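Local coordinates for protein UDP-glucose:anthocyanidin 3-O-glucosyltransferase (Clitoria ternatea, PDB 4REL) that is a plant glycosyltransferase of the GT-B fold, with two Rossmann-like domains facing each other across a cleft, at residues V123-N128 and L203-A208; C140-Y145 and K224-K229; Y235-P240 and D424-H429; V383-K388 and N393-S398. One frame throughout, in Å; residues are numbered along the deposited sequence. Where two conformers were deposited one is given.

Contact 1 of 4, residues V123-N128 and L203-A208; sequences VAQTLN and LPQAKA
Gln125 and Gln205 reach toward each other across the surface of the N-terminal Rossmann-like domain of this GT-B protein and meet through their terminal amides. The case illustrates how two long polar side chains can join a helix to a loop with little burial. Gln125 leaves helix 119-127 near its end, where Asn128 serves as the C-prime residue of a Schellman motif; Gln205 stands in the short 3-10 segment leading to strand 208-211. In both, CG lies anti to the carbonyl carbon (chi1 -71° and -58°) and the rest of the chain is extended; the two side chains cross at about a right angle and their amide planes are turned 37° apart. Gln125 NE2 donates to Gln205 OE1 at 2.9 Å. The acceptor lies in the amide plane of the donor, while the donor is tilted out of the carbonyl plane of Gln205. A second bond, from Gln205 NE2 to Val201 O, helps to fix the rotation of the accepting amide. Two waters reinforce the join: one donates to Gln125 OE1 (2.7 Å) and to Gln205 OE1 (3.1 Å), and the other accepts from Gln125 NE2 and donates to the backbone atom Gln205 O at 3.2 Å.

Contact 2 of 4, residues C140-Y145 and K224-K229; sequences CSLSLY and KYMRSK
Ser143 and Met226 mark the closest approach of the backbones, with CA atoms 7.0 Å apart, where the helically wound loop 140-145 passes helix 220-229. No hydrogen bond spans the gap, and side chains alone fill it. Met226 is the chief of these: its chain bends at both chi2 and chi3, folding the thioether so that SD and CE both lie against Leu142 CB, each at 4.0 Å. Ser143 was modelled in two conformers, and in the one described its hydroxyl oxygen has two neighbours on the helix: OG lies 3.7 Å from Met226 SD and, obliquely to the Tyr225 ring, 3.6 Å from Tyr225 CD2. Both approaches depend on that choice of conformer. With CG anti to the backbone N (chi1 178°), Tyr225 sends its ring out from the helix toward the loop, and the aliphatic atom Lys229 CG lies 4.3 Å above the ring plane, displaced toward the rim. The setting is the N-terminal Rossmann-like domain of the GT-B fold, in which the loop following strand 131-135 carries Tyr145 into the pocket of the bound 3,5,7-trihydroxy-2-(4-hydroxyphenyl)-4H-chromen-4-one. Polar anchoring comes from just beyond the contact: Asn147 ND2 bonds both Tyr225 OH and Ser143 O, tying ring and loop to one amide. Ser141 OG is hydrogen-bonded to Asp367, another pocket residue. Within the helix, Ser228 OG turns back to donate to Tyr225 O at 2.6 Å, its hydrogen tied down on the helix itself.

Contact 3 of 4, residues Y235-P240 and D424-H429; sequences YVVPLP and DAVGPH
Val237, Leu239 and Val426 carry a contact in which no flat side chain takes part: there are no faces or edges to match between the segments, and methyl groups do nearly all the touching. It is a compact example of aliphatic branches meshing where neither partner is a regular strand. Val426, just past the end of helix 409-425, supplies the central methyl. Its CG1, set anti to the carbonyl carbon (chi1 -47°), approaches Leu239 CD1 to 3.6 Å and Val237 CG1 to 3.8 Å. Both partners cross the Val426 side chain at about a right angle. Val237 brings both branches to bear on Val426 CG1, its CG2 lying 4.0 Å from that methyl and equally far from Val426 CA. Leu239 stretches out its chain, chi2 180°, to bring CD1 up to the valine, while its backbone O accepts bonds from Asn23 and Lys27 of helix 18-31. The place is where GT-B domains are joined: 235-240 leaves strand 233-235, at one edge of the seven-stranded parallel sheet of the N-terminal domain, and 424-429 leads from helix 409-425 into helix 431-445. The latter helix packs Ala432 on Val237 and Phe436 on Val236, while Met350 of helix 346-354 touches Leu239 and Pro238.

Contact 4 of 4, residues V383-K388 and N393-S398; sequences VIVEGK and NGFVKS
Ser398 OG accepts a weak bond from the backbone amide Glu386 N, which points at it from 3.4 Å in a nearly straight line, with an angle of 161° at the hydrogen; its own proton may go to Gly394 O on the helix side, a weak bond that is not settled. The hydroxyl thus ties a turn to a helix, a small instance of how a strand-turn-helix connection is closed in a Rossmann-like domain. Strand 382-384, at the edge of the six-stranded C-terminal sheet of this GT-B protein, runs into a type II turn from Val385 to Lys388, closed by Lys388 N to Val385 O at 2.9 Å. Gly387, with phi 110°, lets the chain swing round, and helix 392-403 follows, packing against the turn. Since Gly394 has no side chain, Glu386 O can settle 3.7 Å from Gly394 CA. In Val385, a chi1 of 72° places CG1 between the backbone N and the carbonyl carbon and leaves CG2 anti to the N, directed at the helix: CG2 meets Phe395 CA at 3.9 Å and Phe395 CD1, obliquely to the ring, at 4.1 Å. Ile360 of strand 359-361 touches Val385, Phe395 and Ser398. Farther out, toward solvent, the extended chains of Glu386 and Lys397 cross obliquely, Glu386 OE2 lying 3.3 Å from Lys397 CD and 3.8 Å from its NZ, a long salt bridge. The carboxylate therefore leans on the lysine's methylenes as well as on its charge; with both residues exposed, the electrostatic gain is probably modest.

How the contacts relate
Contacts 1 and 2 are directly joined although their centres lie 18 Å apart: Leu203 CD1 packs on Leu142 CD2 at 3.7 Å, and Pro204 CB on Lys229 O at 3.6 Å, so the surface glutamine pair borders on a buried neighbourhood. Contact 2 comes nearest to function, holding Tyr145 of the ligand pocket, with the Leu142 side chain about 9 Å from the bound ligand. Contact 3, whose nearest atoms are about 5 Å from those of contact 2, bridges the domains. Contact 4 belongs wholly to the C-terminal domain, its centre about 45 Å from that of contact 1; along the chain it falls between the two segments of contact 3.

Contact 1 of 4, residues V123-N128 and L203-A208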
# COMPACT_ATOMS: atom_id res chain seq x y z
N VAL A 123 15.80 17.61 6.95
CA VAL A 123 15.05 18.65 7.65
C VAL A 123 15.05 18.37 9.15
O VAL A 123 15.28 19.27 9.96
CB VAL A 123 13.60 18.74 7.12
CG1 VAL A 123 12.75 19.69 7.97
CG2 VAL A 123 13.59 19.20 5.67
N ALA A 124 14.81 17.12 9.51
CA ALA A 124 14.79 16.75 10.93
C ALA A 124 16.17 16.96 11.55
O ALA A 124 16.28 17.43 12.68
CB ALA A 124 14.34 15.30 11.09
N GLN A 125 17.22 16.62 10.81
CA GLN A 125 18.57 16.77 11.33
C GLN A 125 18.94 18.24 11.53
O GLN A 125 19.58 18.60 12.52
CB GLN A 125 19.58 16.03 10.44
CG GLN A 125 19.45 14.51 10.56
CD GLN A 125 20.24 13.77 9.50
OE1 GLN A 125 20.59 14.34 8.47
NE2 GLN A 125 20.50 12.50 9.74
N THR A 126 18.50 19.09 10.60
CA THR A 126 18.70 20.53 10.71
C THR A 126 18.02 21.11 11.96
O THR A 126 18.58 21.97 12.66
CB THR A 126 18.18 21.24 9.45
OG1 THR A 126 19.05 20.92 8.36
CG2 THR A 126 18.15 22.73 9.65
N LEU A 127 16.81 20.63 12.24
CA LEU A 127 16.05 21.10 13.40
C LEU A 127 16.48 20.42 14.69
O LEU A 127 16.05 20.81 15.79
CB LEU A 127 14.55 20.88 13.17
CG LEU A 127 13.93 21.60 11.98
CD1 LEU A 127 12.47 21.21 11.82
CD2 LEU A 127 14.07 23.12 12.16
N ASN A 128 17.30 19.38 14.56
CA ASN A 128 17.67 18.50 15.67
C ASN A 128 16.45 17.89 16.37
O ASN A 128 16.32 17.97 17.60
CB ASN A 128 18.57 19.23 16.69
CG ASN A 128 19.24 18.26 17.66
OD1 ASN A 128 19.60 17.14 17.29
ND2 ASN A 128 19.41 18.69 18.91
N LEU A 203 17.16 4.76 6.40
CA LEU A 203 16.29 4.22 7.45
C LEU A 203 16.92 3.99 8.84
O LEU A 203 16.25 4.19 9.86
CB LEU A 203 15.56 2.96 6.97
CG LEU A 203 14.53 3.19 5.87
CD1 LEU A 203 13.99 1.87 5.36
CD2 LEU A 203 13.39 4.05 6.40
N PRO A 204 18.20 3.56 8.91
CA PRO A 204 18.79 3.42 10.25
C PRO A 204 18.96 4.75 10.99
O PRO A 204 19.24 4.75 12.20
CB PRO A 204 20.16 2.78 9.96
CG PRO A 204 19.94 2.01 8.70
CD PRO A 204 19.06 2.93 7.88
N GLN A 205 18.80 5.87 10.30
CA GLN A 205 18.93 7.17 10.94
C GLN A 205 17.62 7.61 11.58
O GLN A 205 17.57 8.61 12.29
CB GLN A 205 19.43 8.21 9.94
CG GLN A 205 20.78 7.83 9.31
CD GLN A 205 21.28 8.85 8.33
OE1 GLN A 205 21.58 9.99 8.70
NE2 GLN A 205 21.40 8.44 7.07
N ALA A 206 16.55 6.87 11.31
CA ALA A 206 15.24 7.17 11.89
C ALA A 206 15.18 6.77 13.36
O ALA A 206 15.67 5.70 13.74
CB ALA A 206 14.14 6.47 11.12
N LYS A 207 14.57 7.62 14.17
CA LYS A 207 14.33 7.31 15.58
C LYS A 207 13.47 6.05 15.70
O LYS A 207 13.69 5.22 16.60
CB LYS A 207 13.64 8.50 16.25
CG LYS A 207 13.22 8.27 17.69
CD LYS A 207 14.40 8.12 18.63
CE LYS A 207 13.93 8.19 20.09
NZ LYS A 207 15.07 8.20 21.06
N ALA A 208 12.52 5.91 14.79
CA ALA A 208 11.71 4.70 14.68
C ALA A 208 11.20 4.55 13.25
O ALA A 208 11.03 5.54 12.53
CB ALA A 208 10.54 4.73 15.67
O HOH W 1 21.77 12.50 6.81
O HOH W 2 19.90 10.84 12.30

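Contact 2 of 4, residues C140-Y145 and K224-K229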
# COMPACT_ATOMS: atom_id res chain seq x y z
N CYS A 140 7.50 -6.72 3.85
CA CYS A 140 8.69 -7.51 3.53
C CYS A 140 9.70 -6.82 2.62
O CYS A 140 10.89 -7.15 2.65
CB CYS A 140 8.29 -8.89 2.97
SG CYS A 140 7.45 -9.92 4.19
N SER A 141 9.26 -5.86 1.82
CA SER A 141 10.18 -5.24 0.87
C SER A 141 11.24 -4.39 1.57
O SER A 141 12.24 -4.03 0.97
CB SER A 141 9.43 -4.43 -0.19
OG SER A 141 8.88 -3.26 0.36
N LEU A 142 11.04 -4.08 2.86
CA LEU A 142 12.06 -3.34 3.63
C LEU A 142 13.44 -3.98 3.53
O LEU A 142 14.46 -3.29 3.47
CB LEU A 142 11.66 -3.24 5.11
CG LEU A 142 10.68 -2.14 5.48
CD1 LEU A 142 10.20 -2.35 6.90
CD2 LEU A 142 11.37 -0.80 5.32
N SER A 143 13.47 -5.31 3.51
CA SER A 143 14.74 -6.04 3.51
C SER A 143 15.57 -5.80 2.27
O SER A 143 16.80 -5.79 2.33
CB SER A 143 14.49 -7.53 3.70
OG SER A 143 14.22 -7.79 5.06
N LEU A 144 14.90 -5.59 1.14
CA LEU A 144 15.57 -5.40 -0.14
C LEU A 144 16.60 -4.27 -0.09
O LEU A 144 17.69 -4.39 -0.65
CB LEU A 144 14.55 -5.10 -1.24
CG LEU A 144 13.42 -6.11 -1.40
CD1 LEU A 144 12.43 -5.61 -2.45
CD2 LEU A 144 13.99 -7.46 -1.80
N TYR A 145 16.24 -3.17 0.57
CA TYR A 145 17.04 -1.95 0.53
C TYR A 145 18.33 -2.03 1.32
O TYR A 145 19.21 -1.18 1.18
CB TYR A 145 16.16 -0.75 0.91
CG TYR A 145 15.02 -0.65 -0.08
CD1 TYR A 145 15.25 -0.19 -1.37
CD2 TYR A 145 13.75 -1.10 0.24
CE1 TYR A 145 14.24 -0.14 -2.31
CE2 TYR A 145 12.72 -1.05 -0.70
CZ TYR A 145 12.98 -0.56 -1.96
OH TYR A 145 11.98 -0.51 -2.91
N LYS A 224 13.04 -9.97 13.00
CA LYS A 224 14.30 -9.90 13.75
C LYS A 224 15.40 -9.24 12.94
O LYS A 224 16.14 -8.41 13.46
CB LYS A 224 14.76 -11.29 14.21
CG LYS A 224 13.96 -11.83 15.38
CD LYS A 224 14.60 -13.10 15.92
CE LYS A 224 13.88 -13.57 17.18
NZ LYS A 224 14.57 -14.74 17.79
N TYR A 225 15.50 -9.60 11.67
CA TYR A 225 16.49 -8.97 10.79
C TYR A 225 16.30 -7.45 10.74
O TYR A 225 17.27 -6.69 10.87
CB TYR A 225 16.43 -9.57 9.39
CG TYR A 225 17.38 -8.94 8.40
CD1 TYR A 225 18.73 -9.26 8.40
CD2 TYR A 225 16.93 -8.02 7.45
CE1 TYR A 225 19.60 -8.69 7.48
CE2 TYR A 225 17.79 -7.45 6.53
CZ TYR A 225 19.13 -7.78 6.56
OH TYR A 225 19.99 -7.23 5.66
N MET A 226 15.07 -6.98 10.57
CA MET A 226 14.86 -5.55 10.48
C MET A 226 15.14 -4.86 11.81
O MET A 226 15.63 -3.74 11.83
CB MET A 226 13.46 -5.21 9.98
CG MET A 226 13.23 -5.61 8.53
SD MET A 226 14.45 -4.90 7.39
CE MET A 226 14.42 -3.20 7.96
N ARG A 227 14.85 -5.52 12.92
CA ARG A 227 15.14 -4.94 14.23
C ARG A 227 16.64 -4.72 14.39
O ARG A 227 17.08 -3.78 15.04
CB ARG A 227 14.61 -5.81 15.37
CG ARG A 227 13.10 -5.87 15.43
CD ARG A 227 12.60 -6.45 16.75
NE ARG A 227 11.18 -6.78 16.66
CZ ARG A 227 10.20 -5.88 16.71
NH1 ARG A 227 10.48 -4.59 16.86
NH2 ARG A 227 8.94 -6.27 16.62
N SER A 228 17.43 -5.61 13.78
CA SER A 228 18.88 -5.52 13.87
C SER A 228 19.44 -4.38 13.03
O SER A 228 20.59 -3.97 13.19
CB SER A 228 19.53 -6.84 13.46
OG SER A 228 19.61 -6.94 12.06
N LYS A 229 18.63 -3.85 12.12
CA LYS A 229 19.08 -2.78 11.22
C LYS A 229 18.62 -1.40 11.65
O LYS A 229 19.17 -0.40 11.20
CB LYS A 229 18.58 -3.04 9.80
CG LYS A 229 19.16 -4.31 9.16
CD LYS A 229 20.66 -4.17 8.91
CE LYS A 229 21.22 -5.40 8.22
NZ LYS A 229 22.62 -5.19 7.72

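Contact 3 of 4, residues Y235-P240 and D424-H429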
# COMPACT_ATOMS: atom_id res chain seq x y z
N TYR A 235 5.08 -1.64 14.72
CA TYR A 235 3.95 -1.94 13.83
C TYR A 235 2.69 -1.30 14.40
O TYR A 235 2.34 -1.52 15.56
CB TYR A 235 3.74 -3.46 13.71
CG TYR A 235 4.73 -4.21 12.86
CD1 TYR A 235 4.38 -4.69 11.60
CD2 TYR A 235 6.02 -4.46 13.31
CE1 TYR A 235 5.29 -5.40 10.82
CE2 TYR A 235 6.93 -5.16 12.54
CZ TYR A 235 6.56 -5.62 11.30
OH TYR A 235 7.48 -6.33 10.55
N VAL A 236 2.03 -0.48 13.60
CA VAL A 236 0.75 0.09 13.98
C VAL A 236 -0.31 -0.43 13.03
O VAL A 236 -0.13 -0.40 11.81
CB VAL A 236 0.79 1.62 13.98
CG1 VAL A 236 -0.59 2.20 14.29
CG2 VAL A 236 1.81 2.10 15.01
N VAL A 237 -1.40 -0.93 13.60
CA VAL A 237 -2.47 -1.59 12.85
C VAL A 237 -2.98 -0.67 11.75
O VAL A 237 -3.36 0.47 12.01
CB VAL A 237 -3.63 -1.99 13.79
CG1 VAL A 237 -4.89 -2.31 13.01
CG2 VAL A 237 -3.21 -3.18 14.65
N PRO A 238 -2.99 -1.17 10.50
CA PRO A 238 -3.34 -0.37 9.32
C PRO A 238 -4.84 -0.14 9.14
O PRO A 238 -5.21 0.66 8.27
CB PRO A 238 -2.83 -1.24 8.15
CG PRO A 238 -2.85 -2.63 8.69
CD PRO A 238 -2.45 -2.50 10.13
N LEU A 239 -5.67 -0.82 9.92
CA LEU A 239 -7.12 -0.68 9.83
C LEU A 239 -7.53 0.77 10.03
O LEU A 239 -6.89 1.49 10.80
CB LEU A 239 -7.81 -1.56 10.87
CG LEU A 239 -7.58 -3.06 10.68
CD1 LEU A 239 -8.30 -3.87 11.76
CD2 LEU A 239 -8.04 -3.50 9.29
N PRO A 240 -8.59 1.20 9.32
CA PRO A 240 -9.03 2.60 9.40
C PRO A 240 -9.64 2.94 10.75
O PRO A 240 -10.45 2.18 11.28
CB PRO A 240 -10.11 2.69 8.31
CG PRO A 240 -10.62 1.28 8.17
CD PRO A 240 -9.40 0.41 8.37
N ASP A 424 -6.78 -11.39 16.00
CA ASP A 424 -6.06 -11.40 17.27
C ASP A 424 -4.92 -10.36 17.33
O ASP A 424 -4.53 -9.91 18.41
CB ASP A 424 -5.57 -12.82 17.60
CG ASP A 424 -6.72 -13.82 17.74
OD1 ASP A 424 -7.80 -13.44 18.24
OD2 ASP A 424 -6.54 -15.00 17.36
N ALA A 425 -4.40 -9.96 16.17
CA ALA A 425 -3.32 -8.96 16.09
C ALA A 425 -3.82 -7.55 16.41
O ALA A 425 -3.10 -6.75 17.04
CB ALA A 425 -2.67 -8.98 14.71
N VAL A 426 -5.04 -7.23 15.98
CA VAL A 426 -5.62 -5.91 16.21
C VAL A 426 -6.27 -5.83 17.57
O VAL A 426 -6.78 -4.78 17.97
CB VAL A 426 -6.65 -5.54 15.13
CG1 VAL A 426 -6.09 -5.83 13.77
CG2 VAL A 426 -7.94 -6.29 15.36
N GLY A 427 -6.26 -6.95 18.29
CA GLY A 427 -6.77 -6.99 19.64
C GLY A 427 -5.95 -6.15 20.60
O GLY A 427 -4.84 -5.73 20.26
N PRO A 428 -6.48 -5.93 21.81
CA PRO A 428 -5.89 -5.06 22.84
C PRO A 428 -4.56 -5.57 23.37
O PRO A 428 -3.89 -4.86 24.12
CB PRO A 428 -6.94 -5.11 23.96
CG PRO A 428 -7.60 -6.44 23.78
CD PRO A 428 -7.66 -6.65 22.30
N HIS A 429 -4.19 -6.79 22.99
CA HIS A 429 -2.95 -7.40 23.44
C HIS A 429 -1.99 -7.70 22.29
O HIS A 429 -0.92 -8.27 22.50
CB HIS A 429 -3.23 -8.70 24.19
CG HIS A 429 -3.62 -8.49 25.62
ND1 HIS A 429 -2.71 -8.09 26.58
CD2 HIS A 429 -4.81 -8.61 26.25
CE1 HIS A 429 -3.33 -7.98 27.74
NE2 HIS A 429 -4.60 -8.29 27.57

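Contact 4 of 4, residues V383-K388 and N393-S398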
# COMPACT_ATOMS: atom_id res chain seq x y z
N VAL A 383 -2.67 -17.45 -5.30
CA VAL A 383 -1.77 -17.89 -6.37
C VAL A 383 -1.41 -16.70 -7.25
O VAL A 383 -2.19 -15.75 -7.38
CB VAL A 383 -2.36 -19.01 -7.25
CG1 VAL A 383 -2.54 -20.30 -6.44
CG2 VAL A 383 -3.68 -18.58 -7.86
N ILE A 384 -0.22 -16.74 -7.82
CA ILE A 384 0.10 -15.81 -8.89
C ILE A 384 -0.55 -16.42 -10.13
O ILE A 384 -0.46 -17.63 -10.34
CB ILE A 384 1.62 -15.68 -9.08
CG1 ILE A 384 2.23 -15.03 -7.83
CG2 ILE A 384 1.92 -14.89 -10.36
CD1 ILE A 384 3.77 -15.07 -7.77
N VAL A 385 -1.23 -15.59 -10.93
CA VAL A 385 -2.07 -16.10 -11.99
C VAL A 385 -1.23 -16.99 -12.89
O VAL A 385 -0.04 -16.73 -13.10
CB VAL A 385 -2.78 -14.97 -12.79
CG1 VAL A 385 -1.79 -14.20 -13.66
CG2 VAL A 385 -3.93 -15.54 -13.62
N GLU A 386 -1.82 -18.09 -13.33
CA GLU A 386 -1.10 -19.07 -14.13
C GLU A 386 -0.70 -18.38 -15.43
O GLU A 386 -1.56 -17.87 -16.15
CB GLU A 386 -1.99 -20.28 -14.41
CG GLU A 386 -1.30 -21.39 -15.21
CD GLU A 386 -2.19 -22.61 -15.40
OE1 GLU A 386 -2.79 -23.07 -14.40
OE2 GLU A 386 -2.30 -23.10 -16.54
N GLY A 387 0.60 -18.33 -15.69
CA GLY A 387 1.13 -17.62 -16.84
C GLY A 387 1.90 -16.36 -16.48
O GLY A 387 2.70 -15.86 -17.28
N LYS A 388 1.64 -15.83 -15.28
CA LYS A 388 2.25 -14.60 -14.76
C LYS A 388 1.72 -13.33 -15.42
O LYS A 388 2.04 -12.21 -15.00
CB LYS A 388 3.78 -14.66 -14.81
CG LYS A 388 4.36 -15.87 -14.11
CD LYS A 388 5.85 -16.00 -14.37
CE LYS A 388 6.40 -17.30 -13.79
NZ LYS A 388 7.89 -17.34 -13.79
N ASN A 393 -7.21 -18.77 -20.78
CA ASN A 393 -7.13 -20.12 -20.22
C ASN A 393 -6.49 -20.17 -18.84
O ASN A 393 -6.98 -20.88 -17.96
CB ASN A 393 -6.44 -21.07 -21.19
CG ASN A 393 -7.27 -21.33 -22.44
OD1 ASN A 393 -8.47 -21.02 -22.49
ND2 ASN A 393 -6.64 -21.91 -23.47
N GLY A 394 -5.43 -19.40 -18.64
CA GLY A 394 -4.72 -19.42 -17.37
C GLY A 394 -5.56 -18.86 -16.23
O GLY A 394 -5.60 -19.42 -15.14
N PHE A 395 -6.22 -17.74 -16.49
CA PHE A 395 -7.04 -17.08 -15.48
C PHE A 395 -8.27 -17.93 -15.14
O PHE A 395 -8.65 -18.02 -13.97
CB PHE A 395 -7.42 -15.68 -15.99
CG PHE A 395 -8.16 -14.83 -14.99
CD1 PHE A 395 -8.04 -15.04 -13.62
CD2 PHE A 395 -8.97 -13.80 -15.43
CE1 PHE A 395 -8.73 -14.25 -12.73
CE2 PHE A 395 -9.67 -13.00 -14.54
CZ PHE A 395 -9.54 -13.22 -13.19
N VAL A 396 -8.88 -18.56 -16.14
CA VAL A 396 -9.99 -19.48 -15.88
C VAL A 396 -9.54 -20.58 -14.92
O VAL A 396 -10.26 -20.93 -13.99
CB VAL A 396 -10.55 -20.11 -17.19
CG1 VAL A 396 -11.43 -21.31 -16.87
CG2 VAL A 396 -11.34 -19.09 -17.98
N LYS A 397 -8.35 -21.12 -15.16
CA LYS A 397 -7.83 -22.17 -14.28
C LYS A 397 -7.64 -21.66 -12.85
O LYS A 397 -8.01 -22.34 -11.91
CB LYS A 397 -6.53 -22.78 -14.83
CG LYS A 397 -6.76 -23.62 -16.08
CD LYS A 397 -5.46 -24.14 -16.68
CE LYS A 397 -5.72 -24.89 -17.99
NZ LYS A 397 -4.47 -25.48 -18.56
N SER A 398 -7.10 -20.45 -12.70
CA SER A 398 -6.89 -19.89 -11.35
C SER A 398 -8.22 -19.64 -10.65
O SER A 398 -8.34 -19.87 -9.44
CB SER A 398 -6.07 -18.60 -11.42
OG SER A 398 -4.76 -18.88 -11.90